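PDB 2B1X: naphthalene dioxygenase large subunit from Rhodococcus sp., which serves as the large subunit of a Rieske-type oxygenase, holding a [2Fe-2S] cluster in one domain and a single iron ion in another. Local coordinates for residues F175-V180 / L302-F307; G212-T217 / F293-V298. One frame throughout, in Å; residues are numbered along the deposited sequence.

How the contacts relate
Coming from the N terminus, the chain passes through the Rieske region before helix 174-181 supplies the first half of contact 1. The partner strand 302-309 arrives over a hundred residues later, closing a wide loop. Contact 2 is nested inside it: the loop 212-217, which follows helix 204-212, meets strand 293-298. That strand is the antiparallel neighbour of 302-309, so the two contacts share one sheet. Contact 1 lies on one side of it, under the helix, and contact 2 on the other, toward the iron. The strands are joined directly by Asn306 N to Ile294 O, 2.8 Å, and by the hydroxyls of Ser303 and Thr297.

Contact 1: F175-V180 / L302-F307; sequences FYLDIV and LSIGNF
Val180 and Ile304 bury the most surface where helix 174-181 lies against the sheet. Val180 sits at the end of the six-residue helical segment and points at the strand, its CG1 reaching Ile304 CG2 at 4.3 Å, a loose touch. The closer approach to Ile304 comes from one turn back: Leu177 CD2 meets Ile304 CD1 at 3.6 Å, the two side chains crossing at about a right angle. Ile304 can take both partners because its branches part at CB: CG1 is anti to the carbonyl carbon and carries CD1 out to the leucine, while CG2 faces the valine. The catalytic domain belongs to the Bet v 1-like group, with a large antiparallel sheet and helices on its faces; here the axes of 175-180 and 302-307 pass 10.8 Å apart at 50°. Leu321 and Leu323 of the next strand continue the apolar surface beside Ile304. Further along, Val180 CG2 slides past Asn306, 3.6 Å from its OD1. With CG anti to the backbone N (chi1 -164°), the Asn306 amide reaches into this buried layer, where Arg183 NH1 bonds OD1 and ND2 bonds the carbonyl of Phe320.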
loop_
_atom_site.group_PDB
_atom_site.type_symbol
_atom_site.label_atom_id
_atom_site.label_comp_id
_atom_site.label_asym_id
_atom_site.label_seq_id
_atom_site.Cartn_x
_atom_site.Cartn_y
_atom_site.Cartn_z
ATOM N N PHE A 175 20.235 -11.490 -37.627
ATOM C CA PHE A 175 21.429 -10.877 -38.234
ATOM C C PHE A 175 22.130 -9.876 -37.299
ATOM O O PHE A 175 23.353 -9.847 -37.209
ATOM C CB PHE A 175 21.025 -10.182 -39.541
ATOM C CG PHE A 175 22.158 -9.470 -40.254
ATOM C CD1 PHE A 175 22.509 -8.168 -39.913
ATOM C CD2 PHE A 175 22.840 -10.090 -41.295
ATOM C CE1 PHE A 175 23.544 -7.521 -40.581
ATOM C CE2 PHE A 175 23.861 -9.444 -41.969
ATOM C CZ PHE A 175 24.222 -8.159 -41.610
ATOM N N TYR A 176 21.333 -9.096 -36.583
ATOM C CA TYR A 176 21.822 -8.046 -35.689
ATOM C C TYR A 176 22.108 -8.582 -34.298
ATOM O O TYR A 176 23.074 -8.176 -33.678
ATOM C CB TYR A 176 20.806 -6.892 -35.635
ATOM C CG TYR A 176 20.593 -6.296 -37.001
ATOM C CD1 TYR A 176 19.467 -6.626 -37.767
ATOM C CD2 TYR A 176 21.547 -5.436 -37.561
ATOM C CE1 TYR A 176 19.284 -6.094 -39.064
ATOM C CE2 TYR A 176 21.375 -4.909 -38.834
ATOM C CZ TYR A 176 20.244 -5.226 -39.587
ATOM O OH TYR A 176 20.103 -4.706 -40.885
ATOM N N LEU A 177 21.269 -9.477 -33.804
ATOM C CA LEU A 177 21.545 -10.132 -32.517
ATOM C C LEU A 177 22.919 -10.817 -32.530
ATOM O O LEU A 177 23.664 -10.758 -31.552
ATOM C CB LEU A 177 20.467 -11.148 -32.179
ATOM C CG LEU A 177 19.069 -10.578 -31.839
ATOM C CD1 LEU A 177 18.104 -11.763 -31.633
ATOM C CD2 LEU A 177 19.064 -9.652 -30.602
ATOM N N ASP A 178 23.261 -11.447 -33.643
ATOM C CA ASP A 178 24.588 -12.080 -33.784
ATOM C C ASP A 178 25.732 -11.115 -33.477
ATOM O O ASP A 178 26.728 -11.478 -32.854
ATOM C CB ASP A 178 24.804 -12.585 -35.217
ATOM C CG ASP A 178 23.941 -13.777 -35.560
ATOM O OD1 ASP A 178 23.274 -14.343 -34.641
ATOM O OD2 ASP A 178 23.876 -14.200 -36.748
ATOM N N ILE A 179 25.591 -9.887 -33.964
ATOM C CA ILE A 179 26.608 -8.857 -33.806
ATOM C C ILE A 179 26.887 -8.552 -32.329
ATOM O O ILE A 179 27.995 -8.206 -31.967
ATOM C CB ILE A 179 26.177 -7.602 -34.570
ATOM C CG1 ILE A 179 26.361 -7.812 -36.084
ATOM C CG2 ILE A 179 26.983 -6.352 -34.117
ATOM C CD1 ILE A 179 25.792 -6.690 -36.951
ATOM N N VAL A 180 25.865 -8.706 -31.497
ATOM C CA VAL A 180 25.967 -8.465 -30.064
ATOM C C VAL A 180 26.249 -9.771 -29.291
ATOM O O VAL A 180 27.005 -9.766 -28.335
ATOM C CB VAL A 180 24.671 -7.749 -29.570
ATOM C CG1 VAL A 180 24.314 -8.087 -28.155
ATOM C CG2 VAL A 180 24.793 -6.222 -29.772
ATOM N N LEU A 302 12.176 -7.131 -24.028
ATOM C CA LEU A 302 13.608 -7.306 -23.825
ATOM C C LEU A 302 14.329 -6.220 -24.605
ATOM O O LEU A 302 14.165 -6.134 -25.826
ATOM C CB LEU A 302 14.098 -8.691 -24.318
ATOM C CG LEU A 302 15.653 -8.813 -24.461
ATOM C CD1 LEU A 302 16.279 -8.772 -23.077
ATOM C CD2 LEU A 302 16.080 -10.056 -25.208
ATOM N N SER A 303 15.131 -5.400 -23.921
ATOM C CA SER A 303 15.902 -4.376 -24.626
ATOM C C SER A 303 17.403 -4.617 -24.436
ATOM O O SER A 303 17.816 -5.260 -23.470
ATOM C CB SER A 303 15.535 -2.951 -24.171
ATOM O OG SER A 303 14.166 -2.620 -24.449
ATOM N N ILE A 304 18.175 -4.114 -25.397
ATOM C CA ILE A 304 19.607 -4.297 -25.471
ATOM C C ILE A 304 20.237 -2.926 -25.520
ATOM O O ILE A 304 19.765 -2.049 -26.274
ATOM C CB ILE A 304 19.941 -5.093 -26.758
ATOM C CG1 ILE A 304 19.324 -6.507 -26.646
ATOM C CG2 ILE A 304 21.443 -5.138 -27.018
ATOM C CD1 ILE A 304 19.424 -7.359 -27.909
ATOM N N GLY A 305 21.294 -2.734 -24.740
ATOM C CA GLY A 305 22.179 -1.595 -24.928
ATOM C C GLY A 305 23.632 -2.015 -25.013
ATOM O O GLY A 305 24.129 -2.650 -24.085
ATOM N N ASN A 306 24.308 -1.709 -26.119
ATOM C CA ASN A 306 25.715 -2.031 -26.260
ATOM C C ASN A 306 26.373 -0.702 -26.539
ATOM O O ASN A 306 26.323 -0.184 -27.672
ATOM C CB ASN A 306 25.946 -3.034 -27.404
ATOM C CG ASN A 306 27.337 -3.727 -27.361
ATOM O OD1 ASN A 306 27.595 -4.605 -28.163
ATOM N ND2 ASN A 306 28.216 -3.326 -26.447
ATOM N N PHE A 307 26.941 -0.120 -25.489
ATOM C CA PHE A 307 27.345 1.286 -25.506
ATOM C C PHE A 307 28.808 1.451 -25.125
ATOM O O PHE A 307 29.356 0.673 -24.340
ATOM C CB PHE A 307 26.526 2.123 -24.520
ATOM C CG PHE A 307 25.033 2.106 -24.739
ATOM C CD1 PHE A 307 24.186 2.246 -23.652
ATOM C CD2 PHE A 307 24.463 1.978 -26.010
ATOM C CE1 PHE A 307 22.764 2.257 -23.816
ATOM C CE2 PHE A 307 23.056 1.971 -26.171
ATOM C CZ PHE A 307 22.216 2.120 -25.069
#

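Contact 2: G212-T217 / F293-V298; sequences GDAYHT and FIHGTV. With FE (Fe (III) ion), chain G.
His295 reaches from strand 293-298 to the backbone of the loop that carries the iron ligand His216. His295 CB points toward that loop, and CG lies between the backbone N and the carbonyl carbon (chi1 59°), bringing the ring's ND1-CE1 side up to the peptide after Gly212. His295 ND1 hydrogen-bonds to Phe210 O, just before the loop, and lies 4.1 Å from Gly212 N. At His295 CE1 the contact is tightest: Gly212 C sits 3.6 Å away at the ring edge, near its plane, and Asp213 N comes in obliquely at 3.8 Å. His295 NE2, at the tip, lies 4.5 Å from Ala214 CB and bonds Asp418 OD2, so both nitrogens are held and the ring cannot readily turn.

Beyond this peptide the loop folds into an Asx motif and a type I turn from Ala214 to Thr217. Asp213 OD1 receives His216 N at 2.8 Å, nearly along its C-O axis, and also His216 ND1 at 3.1 Å, from well above the carboxylate plane. On the other side of the ring His216 NE2 binds the iron at 2.1 Å; His221, Asp372 and two waters are further ligands.

Asp213 is a second-shell residue and probably helps to orient His216. Its other oxygen, OD2, bonds His111 of the second subunit, a residue of the [2Fe-2S] cluster pocket there. The carboxylate thus links, by hydrogen bonds, a ligand of the single iron to a residue of the cluster pocket in the second subunit, consistent with the electron path proposed for Rieske oxygenases.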
loop_
_atom_site.group_PDB
_atom_site.type_symbol
_atom_site.label_atom_id
_atom_site.label_comp_id
_atom_site.label_asym_id
_atom_site.label_seq_id
_atom_site.Cartn_x
_atom_site.Cartn_y
_atom_site.Cartn_z
ATOM N N GLY A 212 14.084 2.635 -30.481
ATOM C CA GLY A 212 14.311 3.631 -31.510
ATOM C C GLY A 212 14.852 4.974 -31.077
ATOM O O GLY A 212 15.240 5.759 -31.922
ATOM N N ASP A 213 14.948 5.224 -29.778
ATOM C CA ASP A 213 15.084 6.624 -29.321
ATOM C C ASP A 213 16.495 7.044 -28.904
ATOM O O ASP A 213 16.932 6.752 -27.781
ATOM C CB ASP A 213 14.083 6.863 -28.166
ATOM C CG ASP A 213 13.824 8.353 -27.899
ATOM O OD1 ASP A 213 14.734 9.198 -27.966
ATOM O OD2 ASP A 213 12.711 8.758 -27.598
ATOM N N ALA A 214 17.205 7.703 -29.814
ATOM C CA ALA A 214 18.438 8.386 -29.503
ATOM C C ALA A 214 18.161 9.858 -29.192
ATOM O O ALA A 214 18.888 10.480 -28.415
ATOM C CB ALA A 214 19.387 8.273 -30.680
ATOM N N TYR A 215 17.113 10.389 -29.830
ATOM C CA TYR A 215 16.644 11.795 -29.700
ATOM C C TYR A 215 16.660 12.327 -28.270
ATOM O O TYR A 215 17.097 13.467 -28.062
ATOM C CB TYR A 215 15.214 11.906 -30.254
ATOM C CG TYR A 215 14.610 13.306 -30.372
ATOM C CD1 TYR A 215 15.391 14.440 -30.694
ATOM C CD2 TYR A 215 13.245 13.487 -30.163
ATOM C CE1 TYR A 215 14.789 15.717 -30.803
ATOM C CE2 TYR A 215 12.659 14.739 -30.259
ATOM C CZ TYR A 215 13.408 15.833 -30.590
ATOM O OH TYR A 215 12.764 17.053 -30.681
ATOM N N HIS A 216 16.239 11.496 -27.304
ATOM C CA HIS A 216 16.151 11.876 -25.866
ATOM C C HIS A 216 17.478 12.196 -25.186
ATOM O O HIS A 216 17.523 12.900 -24.190
ATOM C CB HIS A 216 15.350 10.834 -25.037
ATOM C CG HIS A 216 16.150 9.642 -24.596
ATOM N ND1 HIS A 216 16.583 8.667 -25.475
ATOM C CD2 HIS A 216 16.621 9.280 -23.374
ATOM C CE1 HIS A 216 17.269 7.752 -24.806
ATOM N NE2 HIS A 216 17.303 8.095 -23.531
ATOM N N THR A 217 18.556 11.679 -25.732
ATOM C CA THR A 217 19.889 11.915 -25.168
ATOM C C THR A 217 20.134 13.393 -24.875
ATOM O O THR A 217 20.488 13.717 -23.756
ATOM C CB THR A 217 20.965 11.400 -26.112
ATOM O OG1 THR A 217 20.835 9.990 -26.261
ATOM C CG2 THR A 217 22.366 11.571 -25.492
ATOM N N PHE A 293 27.336 2.916 -30.430
ATOM C CA PHE A 293 26.111 2.568 -29.700
ATOM C C PHE A 293 25.203 1.675 -30.513
ATOM O O PHE A 293 24.976 1.919 -31.713
ATOM C CB PHE A 293 25.295 3.800 -29.332
ATOM C CG PHE A 293 26.084 4.845 -28.630
ATOM C CD1 PHE A 293 26.496 5.985 -29.313
ATOM C CD2 PHE A 293 26.404 4.708 -27.282
ATOM C CE1 PHE A 293 27.229 6.964 -28.673
ATOM C CE2 PHE A 293 27.160 5.683 -26.642
ATOM C CZ PHE A 293 27.576 6.805 -27.340
ATOM N N ILE A 294 24.681 0.640 -29.856
ATOM C CA ILE A 294 23.580 -0.131 -30.408
ATOM C C ILE A 294 22.524 -0.163 -29.330
ATOM O O ILE A 294 22.814 -0.500 -28.186
ATOM C CB ILE A 294 23.999 -1.577 -30.712
ATOM C CG1 ILE A 294 25.102 -1.634 -31.763
ATOM C CG2 ILE A 294 22.809 -2.400 -31.188
ATOM C CD1 ILE A 294 25.860 -3.003 -31.753
ATOM N N HIS A 295 21.299 0.132 -29.717
ATOM C CA HIS A 295 20.155 0.049 -28.809
ATOM C C HIS A 295 18.984 -0.592 -29.560
ATOM O O HIS A 295 18.788 -0.307 -30.738
ATOM C CB HIS A 295 19.778 1.449 -28.325
ATOM C CG HIS A 295 19.431 2.394 -29.445
ATOM N ND1 HIS A 295 18.140 2.604 -29.872
ATOM C CD2 HIS A 295 20.219 3.148 -30.250
ATOM C CE1 HIS A 295 18.143 3.470 -30.878
ATOM N NE2 HIS A 295 19.392 3.830 -31.112
ATOM N N GLY A 296 18.224 -1.468 -28.895
ATOM C CA GLY A 296 17.126 -2.126 -29.561
ATOM C C GLY A 296 16.187 -2.817 -28.602
ATOM O O GLY A 296 16.450 -2.956 -27.399
ATOM N N THR A 297 15.062 -3.249 -29.143
ATOM C CA THR A 297 14.133 -4.020 -28.342
ATOM C C THR A 297 13.736 -5.236 -29.141
ATOM O O THR A 297 13.421 -5.139 -30.335
ATOM C CB THR A 297 12.902 -3.158 -28.001
ATOM O OG1 THR A 297 13.304 -2.175 -27.044
ATOM C CG2 THR A 297 11.820 -3.989 -27.307
ATOM N N VAL A 298 13.815 -6.383 -28.479
ATOM C CA VAL A 298 13.188 -7.598 -28.960
ATOM C C VAL A 298 11.735 -7.659 -28.429
ATOM O O VAL A 298 11.490 -7.844 -27.234
ATOM C CB VAL A 298 13.969 -8.856 -28.493
ATOM C CG1 VAL A 298 13.368 -10.104 -29.102
ATOM C CG2 VAL A 298 15.448 -8.723 -28.885
HETATM FE FE FE G . 18.190 7.288 -21.808
HETATM O O HOH W 1 19.884 6.490 -22.988
HETATM O O HOH W 2 17.364 5.216 -22.271
#